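Local coordinates for EmGH1 (Erythrobacter marinus, PDB 5Z87), which probably hydrolyses beta-glucosidic bonds, as a member of glycosyl hydrolase family 3, at residues Pro144-Met149 / Glu195-Asp200; Asn181-Thr186 / Ala236-Gly241; Arg245-Ser250 / Ala542-Asp547. One frame throughout, in Å; residues are numbered along the deposited sequence.

Contact 1 (Pro144-Met149 / Glu195-Asp200); sequences PQAMAM and ETWGED
The first turn of helix 146-150 lies against the irregular chain E195-G198, the two backbones closing to 4.9 Å between the CA atoms of M147 and W197, with no hydrogen bond between the segments. The indole of W197 carries much of the packing. The carbonyl O of A146 sits over one of its faces, 3.6 Å above the plane and offset toward the rim, while A146 CB lies 3.7 Å from W197 NE1. Farther round the ring M149 CB approaches W197 CH2 obliquely at 3.6 Å, and M149 CE adds a looser touch to the same ring. Both segments follow parallel strands of the TIM-barrel-like N-terminal domain, P144-M149 coming after strand 126-129 and E195-D200 after strand 176-177, and the W197 side chain also packs on helices 201-216 and 155-171. An alanine in place of W197 would probably open a gap between these helices and helix 146-150, leaving the side chain of M149 and the carbonyl of A146 without the ring they pack on. M147 and T196 run side by side in the same direction. The M147 chain bends at its last torsion (chi3 -85°), which brings CE to 3.4 Å from T196 OG1 and 3.9 Å from CA of G198. That hydroxyl is hydrogen-bonded mainly to S193 O, with a weak bond from G198 N besides. At the helix start Q145 occupies the N-cap position, and its OE1 takes the N-H of A146 on an in-plane lone pair at 2.8 Å; NE2 is held by E194 and G451 O. The carboxylate of E195 makes a salt bridge with R192 and accepts from N181 ND2, beside the pocket that holds dithiothreitol.

Contact 2 (Asn181-Thr186 / Ala236-Gly241); sequences NIDICT and AGYGQG
Q240 and I184 meet where two successive beta-to-alpha loops of the barrel domain run together, one after strand 176-177 and the other after strand 229-235, which leads into A236 through a cis peptide. The side chain of Q240 folds back at chi2 (58°), setting CD toward the neighbouring loop, and its NE2 grips two oxygens there. I184 O is reached at 2.7 Å from above the carbonyl plane, and T186 OG1 at 3.2 Å along a nearly straight bond (167°); both lie close to the plane of the amide. On the other branch OE1 accepts from a water at 2.6 Å, and this water in turn receives the N-H groups of I184 and G239, so a single molecule stitches both backbones. CA of G239 passes 3.7 Å from I184 O, where a CB would collide with that oxygen. D183 crosses Y238 obliquely, its carboxylate turned 75° from the ring: OD2 stands 3.5 Å from CD2 at the ring edge, near its plane. The main partner of OD2 is ND1 of H234, a residue of the dithiothreitol pocket, so D183 probably helps to position that imidazole from the second shell. OD1 takes a second water, which also accepts from G237 N at 2.8 Å. D183 is itself set by an Asx turn in which N181 OD1 receives the D183 N-H at 3.0 Å. Y238 OH reaches R192, and the ring meets H234 and W190 edge-to-face, close to the pocket. The Q240 amide therefore has donors and acceptor all committed: turned over, it would set its oxygen against I184 O, so the bonds favour the modelled orientation and make the joint between the loops specific rather than merely close-packed.

Contact 3 (Arg245-Ser250 / Ala542-Asp547); sequences RNFAPS and AYFAGD
N246 and F247 both address the carbonyl oxygen of A542. N246 ND2 donates to A542 O at 2.8 Å with an N-H...O angle of 149°; the acceptor lies in the amide plane, while the donor is tilted from the carbonyl plane. F247 brings its ring edge to the same oxygen, CE1 standing 3.5 Å from A542 O, which lies in the plane of the ring. CB of N246 and CB of A542 touch at 3.9 Å. Farther out, F247 CZ packs 4.0 Å from CB of F544; the two side chains cross at about a right angle, and CE2 of F247 lies at the edge of the F544 ring, near its plane. N246 and F247 are the two central residues of a type II turn closed by A248 N to R245 O (3.1 Å), and F247 adopts the positive phi (84°) of its third position. In the next shell N246 N donates to D551 OD2, N246 OD1 takes W190 NE1, F247 stacks on the imidazole of H281, and F544 makes a cation-pi contact with R319. R649 of the second subunit bonds to Y543 O, and R245 bonds to G646, Y651 and P637 of that subunit. The turn belongs to the N-terminal domain and A542-D547 to the C-terminal one. E541, just before A542, lines the dithiothreitol pocket with H281; with both ends of the N246 amide engaged and A542 O hydrogen-bonded by N246 and bordered by the F247 ring edge, the chemistry is consistent with a fixed seat for the C-terminal-domain loop beside a pocket shared by the two domains, as in the family.

Overall arrangement
From the N terminus, the chain leaves contact 1 at M149, passes through helix 155-171 and strand 176-177, and lays down the first half of contact 2 (N181-T186) before returning to close contact 1 at E195-D200. Contact 2 closes only after helix 201-216 and strand 229-235, so the two cross, and they touch through G198 O and C185 N. Together they tie three successive beta-to-alpha loops of the barrel. Contact 3 follows in series, its first half beginning four residues beyond contact 2 and linked to it through G237 O and S250 OG. It closes a far longer loop, 291 residues, and joins the barrel to the C-terminal domain.

Contact 1 (Pro144-Met149 / Glu195-Asp200)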
loop_
_atom_site.group_PDB
_atom_site.type_symbol
_atom_site.label_atom_id
_atom_site.label_comp_id
_atom_site.label_asym_id
_atom_site.label_seq_id
_atom_site.Cartn_x
_atom_site.Cartn_y
_atom_site.Cartn_z
ATOM N N PRO A 144 -23.215 -4.312 -19.828
ATOM C CA PRO A 144 -21.854 -4.704 -19.438
ATOM C C PRO A 144 -21.539 -4.157 -18.050
ATOM O O PRO A 144 -22.055 -3.117 -17.637
ATOM C CB PRO A 144 -20.968 -4.066 -20.514
ATOM C CG PRO A 144 -21.869 -3.853 -21.687
ATOM C CD PRO A 144 -23.215 -3.552 -21.093
ATOM N N GLN A 145 -20.702 -4.885 -17.323
ATOM C CA GLN A 145 -20.294 -4.471 -15.990
ATOM C C GLN A 145 -19.678 -3.068 -16.027
ATOM O O GLN A 145 -19.286 -2.558 -17.080
ATOM C CB GLN A 145 -19.324 -5.501 -15.408
ATOM C CG GLN A 145 -18.886 -5.268 -13.964
ATOM C CD GLN A 145 -20.059 -5.166 -12.993
ATOM O OE1 GLN A 145 -20.826 -4.196 -13.011
ATOM N NE2 GLN A 145 -20.180 -6.155 -12.122
ATOM N N ALA A 146 -19.616 -2.429 -14.857
ATOM C CA ALA A 146 -19.213 -1.023 -14.801
ATOM C C ALA A 146 -17.799 -0.807 -15.369
ATOM O O ALA A 146 -17.570 0.106 -16.173
ATOM C CB ALA A 146 -19.331 -0.518 -13.359
ATOM N N MET A 147 -16.839 -1.651 -14.984
ATOM C CA MET A 147 -15.483 -1.488 -15.520
ATOM C C MET A 147 -15.439 -1.735 -17.026
ATOM O O MET A 147 -14.717 -1.039 -17.750
ATOM C CB MET A 147 -14.498 -2.420 -14.814
ATOM C CG MET A 147 -13.038 -2.153 -15.222
ATOM S SD MET A 147 -11.904 -2.728 -13.956
ATOM C CE MET A 147 -11.842 -1.326 -12.838
ATOM N N ALA A 148 -16.201 -2.714 -17.518
ATOM C CA ALA A 148 -16.311 -2.905 -18.964
ATOM C C ALA A 148 -16.804 -1.636 -19.642
ATOM O O ALA A 148 -16.203 -1.154 -20.613
ATOM C CB ALA A 148 -17.251 -4.072 -19.275
ATOM N N MET A 149 -17.887 -1.063 -19.128
ATOM C CA MET A 149 -18.446 0.128 -19.760
ATOM C C MET A 149 -17.481 1.299 -19.691
ATOM O O MET A 149 -17.508 2.180 -20.565
ATOM C CB MET A 149 -19.775 0.494 -19.109
ATOM C CG MET A 149 -20.903 -0.504 -19.388
ATOM S SD MET A 149 -22.503 0.238 -19.004
ATOM C CE MET A 149 -22.594 0.010 -17.239
ATOM N N GLU A 195 -16.761 -3.213 -10.080
ATOM C CA GLU A 195 -17.860 -2.287 -9.853
ATOM C C GLU A 195 -17.486 -0.838 -10.114
ATOM O O GLU A 195 -18.395 0.008 -10.160
ATOM C CB GLU A 195 -18.365 -2.385 -8.421
ATOM C CG GLU A 195 -18.674 -3.767 -7.960
ATOM C CD GLU A 195 -19.242 -3.738 -6.557
ATOM O OE1 GLU A 195 -19.220 -4.800 -5.888
ATOM O OE2 GLU A 195 -19.684 -2.635 -6.131
ATOM N N THR A 196 -16.192 -0.534 -10.268
ATOM C CA THR A 196 -15.718 0.832 -10.404
ATOM C C THR A 196 -15.489 1.168 -11.866
ATOM O O THR A 196 -15.490 0.302 -12.738
ATOM C CB THR A 196 -14.409 1.050 -9.636
ATOM O OG1 THR A 196 -13.324 0.423 -10.351
ATOM C CG2 THR A 196 -14.518 0.508 -8.246
ATOM N N TRP A 197 -15.239 2.451 -12.113
ATOM C CA TRP A 197 -14.922 2.954 -13.439
ATOM C C TRP A 197 -13.427 3.188 -13.625
ATOM O O TRP A 197 -13.017 3.964 -14.491
ATOM C CB TRP A 197 -15.747 4.216 -13.714
ATOM C CG TRP A 197 -17.223 3.838 -13.768
ATOM C CD1 TRP A 197 -18.015 3.501 -12.710
ATOM C CD2 TRP A 197 -18.035 3.660 -14.944
ATOM N NE1 TRP A 197 -19.271 3.155 -13.144
ATOM C CE2 TRP A 197 -19.315 3.256 -14.509
ATOM C CE3 TRP A 197 -17.812 3.835 -16.319
ATOM C CZ2 TRP A 197 -20.370 3.015 -15.403
ATOM C CZ3 TRP A 197 -18.862 3.607 -17.199
ATOM C CH2 TRP A 197 -20.123 3.199 -16.737
ATOM N N GLY A 198 -12.601 2.516 -12.849
ATOM C CA GLY A 198 -11.183 2.519 -13.110
ATOM C C GLY A 198 -10.401 3.291 -12.072
ATOM O O GLY A 198 -10.874 3.574 -10.969
ATOM N N GLU A 199 -9.171 3.641 -12.451
ATOM C CA GLU A 199 -8.242 4.324 -11.566
ATOM C C GLU A 199 -8.219 5.840 -11.753
ATOM O O GLU A 199 -7.654 6.542 -10.910
ATOM C CB GLU A 199 -6.819 3.765 -11.780
ATOM C CG GLU A 199 -6.139 4.205 -13.091
ATOM C CD GLU A 199 -4.814 3.467 -13.372
ATOM O OE1 GLU A 199 -4.696 2.282 -12.985
ATOM O OE2 GLU A 199 -3.902 4.073 -13.988
ATOM N N ASP A 200 -8.772 6.352 -12.819
ATOM C CA ASP A 200 -8.514 7.765 -13.102
ATOM C C ASP A 200 -9.607 8.657 -12.519
ATOM O O ASP A 200 -10.793 8.413 -12.772
ATOM C CB ASP A 200 -8.430 8.011 -14.592
ATOM C CG ASP A 200 -8.202 9.465 -14.909
ATOM O OD1 ASP A 200 -7.192 10.017 -14.427
ATOM O OD2 ASP A 200 -9.031 10.058 -15.623
#

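Contact 2 (Asn181-Thr186 / Ala236-Gly241)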
loop_
_atom_site.group_PDB
_atom_site.type_symbol
_atom_site.label_atom_id
_atom_site.label_comp_id
_atom_site.label_asym_id
_atom_site.label_seq_id
_atom_site.Cartn_x
_atom_site.Cartn_y
_atom_site.Cartn_z
ATOM N N ASN A 181 -21.374 3.022 -7.904
ATOM C CA ASN A 181 -20.119 2.883 -7.180
ATOM C C ASN A 181 -19.115 3.803 -7.857
ATOM O O ASN A 181 -18.761 3.593 -9.020
ATOM C CB ASN A 181 -19.681 1.421 -7.213
ATOM C CG ASN A 181 -18.327 1.176 -6.538
ATOM O OD1 ASN A 181 -17.366 1.933 -6.714
ATOM N ND2 ASN A 181 -18.249 0.087 -5.778
ATOM N N ILE A 182 -18.662 4.834 -7.152
ATOM C CA ILE A 182 -17.706 5.741 -7.760
ATOM C C ILE A 182 -16.419 5.750 -6.945
ATOM O O ILE A 182 -15.744 6.778 -6.833
ATOM C CB ILE A 182 -18.297 7.147 -7.925
ATOM C CG1 ILE A 182 -18.807 7.699 -6.593
ATOM C CG2 ILE A 182 -19.435 7.088 -8.933
ATOM C CD1 ILE A 182 -19.432 9.101 -6.731
ATOM N N ASP A 183 -16.070 4.592 -6.387
ATOM C CA ASP A 183 -14.756 4.390 -5.797
ATOM C C ASP A 183 -13.683 4.393 -6.886
ATOM O O ASP A 183 -13.967 4.252 -8.080
ATOM C CB ASP A 183 -14.715 3.069 -5.020
ATOM C CG ASP A 183 -15.763 3.014 -3.899
ATOM O OD1 ASP A 183 -15.885 4.023 -3.163
ATOM O OD2 ASP A 183 -16.467 1.982 -3.759
ATOM N N ILE A 184 -12.436 4.559 -6.458
ATOM C CA ILE A 184 -11.282 4.595 -7.348
ATOM C C ILE A 184 -10.572 3.260 -7.229
ATOM O O ILE A 184 -10.236 2.830 -6.119
ATOM C CB ILE A 184 -10.336 5.750 -6.978
ATOM C CG1 ILE A 184 -11.134 7.038 -6.740
ATOM C CG2 ILE A 184 -9.247 5.938 -8.034
ATOM C CD1 ILE A 184 -11.826 7.577 -7.993
ATOM N N CYS A 185 -10.347 2.596 -8.363
ATOM C CA CYS A 185 -9.669 1.297 -8.363
ATOM C C CYS A 185 -8.171 1.538 -8.460
ATOM O O CYS A 185 -7.612 1.626 -9.549
ATOM C CB CYS A 185 -10.146 0.413 -9.513
ATOM S SG CYS A 185 -9.317 -1.245 -9.488
ATOM N N THR A 186 -7.508 1.657 -7.310
ATOM C CA THR A 186 -6.052 1.732 -7.261
ATOM C C THR A 186 -5.404 0.391 -6.933
ATOM O O THR A 186 -4.176 0.276 -6.996
ATOM C CB THR A 186 -5.594 2.765 -6.220
ATOM O OG1 THR A 186 -6.096 2.385 -4.931
ATOM C CG2 THR A 186 -6.090 4.162 -6.578
ATOM N N ALA A 236 -15.786 7.486 1.987
ATOM C CA ALA A 236 -14.994 7.790 0.795
ATOM C C ALA A 236 -13.656 7.080 0.976
ATOM O O ALA A 236 -13.157 6.997 2.103
ATOM C CB ALA A 236 -14.780 9.296 0.621
ATOM N N GLY A 237 -13.079 6.570 -0.112
ATOM C CA GLY A 237 -11.817 5.848 -0.059
ATOM C C GLY A 237 -11.934 4.343 0.064
ATOM O O GLY A 237 -10.935 3.679 0.357
ATOM N N TYR A 238 -13.122 3.784 -0.157
ATOM C CA TYR A 238 -13.331 2.359 0.059
ATOM C C TYR A 238 -12.416 1.510 -0.828
ATOM O O TYR A 238 -11.977 0.430 -0.414
ATOM C CB TYR A 238 -14.813 2.066 -0.168
ATOM C CG TYR A 238 -15.287 0.649 0.021
ATOM C CD1 TYR A 238 -14.837 -0.138 1.075
ATOM C CD2 TYR A 238 -16.254 0.119 -0.837
ATOM C CE1 TYR A 238 -15.310 -1.447 1.240
ATOM C CE2 TYR A 238 -16.733 -1.162 -0.677
ATOM C CZ TYR A 238 -16.258 -1.948 0.352
ATOM O OH TYR A 238 -16.744 -3.232 0.480
ATOM N N GLY A 239 -12.057 2.010 -2.013
ATOM C CA GLY A 239 -11.223 1.254 -2.932
ATOM C C GLY A 239 -9.760 1.149 -2.534
ATOM O O GLY A 239 -9.039 0.309 -3.092
ATOM N N GLN A 240 -9.304 1.965 -1.580
ATOM C CA GLN A 240 -7.889 2.031 -1.238
ATOM C C GLN A 240 -7.524 1.115 -0.076
ATOM O O GLN A 240 -6.422 1.237 0.466
ATOM C CB GLN A 240 -7.481 3.484 -0.930
ATOM C CG GLN A 240 -7.394 4.395 -2.160
ATOM C CD GLN A 240 -8.724 4.481 -2.939
ATOM O OE1 GLN A 240 -9.708 5.008 -2.438
ATOM N NE2 GLN A 240 -8.744 3.949 -4.166
ATOM N N GLY A 241 -8.420 0.206 0.321
ATOM C CA GLY A 241 -8.119 -0.679 1.435
ATOM C C GLY A 241 -6.801 -1.417 1.257
ATOM O O GLY A 241 -6.492 -1.877 0.148
HETATM O O HOH W 1 -14.248 5.981 -2.620
HETATM O O HOH W 2 -12.060 4.451 -3.372
#

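Contact 3 (Arg245-Ser250 / Ala542-Asp547)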
loop_
_atom_site.group_PDB
_atom_site.type_symbol
_atom_site.label_atom_id
_atom_site.label_comp_id
_atom_site.label_asym_id
_atom_site.label_seq_id
_atom_site.Cartn_x
_atom_site.Cartn_y
_atom_site.Cartn_z
ATOM N N ARG A 245 -7.762 -5.902 0.378
ATOM C CA ARG A 245 -8.640 -6.700 1.204
ATOM C C ARG A 245 -9.889 -5.897 1.547
ATOM O O ARG A 245 -9.793 -4.755 2.020
ATOM C CB ARG A 245 -7.897 -7.152 2.455
ATOM C CG ARG A 245 -6.630 -7.935 2.109
ATOM C CD ARG A 245 -5.986 -8.549 3.361
ATOM N NE ARG A 245 -5.326 -7.555 4.211
ATOM C CZ ARG A 245 -4.006 -7.358 4.258
ATOM N NH1 ARG A 245 -3.211 -8.069 3.483
ATOM N NH2 ARG A 245 -3.476 -6.445 5.078
ATOM N N ASN A 246 -11.052 -6.482 1.266
ATOM C CA ASN A 246 -12.316 -5.827 1.561
ATOM C C ASN A 246 -12.415 -5.545 3.054
ATOM O O ASN A 246 -12.064 -6.387 3.880
ATOM C CB ASN A 246 -13.473 -6.714 1.099
ATOM C CG ASN A 246 -14.754 -5.934 0.848
ATOM O OD1 ASN A 246 -14.727 -4.825 0.318
ATOM N ND2 ASN A 246 -15.885 -6.520 1.230
ATOM N N PHE A 247 -12.865 -4.336 3.395
ATOM C CA PHE A 247 -13.049 -3.794 4.743
ATOM C C PHE A 247 -11.761 -3.193 5.333
ATOM O O PHE A 247 -11.842 -2.532 6.363
ATOM C CB PHE A 247 -13.589 -4.816 5.766
ATOM C CG PHE A 247 -15.037 -5.176 5.586
ATOM C CD1 PHE A 247 -15.409 -6.226 4.741
ATOM C CD2 PHE A 247 -16.026 -4.507 6.307
ATOM C CE1 PHE A 247 -16.743 -6.581 4.585
ATOM C CE2 PHE A 247 -17.364 -4.844 6.163
ATOM C CZ PHE A 247 -17.729 -5.882 5.295
ATOM N N ALA A 248 -10.581 -3.410 4.739
ATOM C CA ALA A 248 -9.335 -3.019 5.393
ATOM C C ALA A 248 -9.150 -1.502 5.336
ATOM O O ALA A 248 -9.678 -0.833 4.445
ATOM C CB ALA A 248 -8.132 -3.725 4.752
ATOM N N PRO A 249 -8.391 -0.940 6.274
ATOM C CA PRO A 249 -8.225 0.513 6.308
ATOM C C PRO A 249 -7.594 1.030 5.036
ATOM O O PRO A 249 -6.866 0.328 4.331
ATOM C CB PRO A 249 -7.302 0.747 7.513
ATOM C CG PRO A 249 -7.546 -0.445 8.395
ATOM C CD PRO A 249 -7.709 -1.592 7.407
ATOM N N SER A 250 -7.877 2.294 4.763
ATOM C CA SER A 250 -7.252 3.042 3.687
ATOM C C SER A 250 -6.346 4.095 4.302
ATOM O O SER A 250 -6.649 4.638 5.374
ATOM C CB SER A 250 -8.299 3.710 2.797
ATOM O OG SER A 250 -9.199 2.733 2.310
ATOM N N ALA A 542 -16.192 -9.685 -0.782
ATOM C CA ALA A 542 -15.994 -10.520 0.405
ATOM C C ALA A 542 -16.953 -10.052 1.492
ATOM O O ALA A 542 -16.737 -8.996 2.098
ATOM C CB ALA A 542 -14.545 -10.441 0.891
ATOM N N TYR A 543 -18.005 -10.830 1.751
ATOM C CA TYR A 543 -19.015 -10.373 2.690
ATOM C C TYR A 543 -18.505 -10.443 4.130
ATOM O O TYR A 543 -17.484 -11.070 4.447
ATOM C CB TYR A 543 -20.306 -11.176 2.538
ATOM C CG TYR A 543 -20.771 -11.300 1.099
ATOM C CD1 TYR A 543 -20.570 -12.474 0.383
ATOM C CD2 TYR A 543 -21.401 -10.238 0.451
ATOM C CE1 TYR A 543 -20.982 -12.593 -0.940
ATOM C CE2 TYR A 543 -21.825 -10.349 -0.872
ATOM C CZ TYR A 543 -21.607 -11.531 -1.561
ATOM O OH TYR A 543 -22.009 -11.666 -2.872
ATOM N N PHE A 544 -19.253 -9.769 5.004
ATOM C CA PHE A 544 -18.905 -9.675 6.417
ATOM C C PHE A 544 -18.947 -11.041 7.106
ATOM O O PHE A 544 -18.058 -11.374 7.907
ATOM C CB PHE A 544 -19.867 -8.677 7.091
ATOM C CG PHE A 544 -19.622 -8.475 8.564
ATOM C CD1 PHE A 544 -18.719 -7.519 9.002
ATOM C CD2 PHE A 544 -20.304 -9.233 9.509
ATOM C CE1 PHE A 544 -18.481 -7.329 10.357
ATOM C CE2 PHE A 544 -20.076 -9.050 10.862
ATOM C CZ PHE A 544 -19.158 -8.093 11.290
ATOM N N ALA A 545 -19.972 -11.844 6.813
ATOM C CA ALA A 545 -20.213 -13.062 7.580
ATOM C C ALA A 545 -19.189 -14.141 7.257
ATOM O O ALA A 545 -18.642 -14.199 6.154
ATOM C CB ALA A 545 -21.619 -13.611 7.315
ATOM N N GLY A 546 -18.952 -15.008 8.243
ATOM C CA GLY A 546 -18.132 -16.192 8.055
ATOM C C GLY A 546 -16.738 -15.851 7.573
ATOM O O GLY A 546 -16.106 -14.900 8.046
ATOM N N ASP A 547 -16.262 -16.629 6.600
ATOM C CA ASP A 547 -14.950 -16.438 5.987
ATOM C C ASP A 547 -15.120 -16.209 4.489
ATOM O O ASP A 547 -14.457 -16.854 3.674
ATOM C CB ASP A 547 -14.051 -17.652 6.262
ATOM C CG ASP A 547 -12.600 -17.435 5.827
ATOM O OD1 ASP A 547 -12.119 -16.281 5.818
ATOM O OD2 ASP A 547 -11.941 -18.435 5.487
#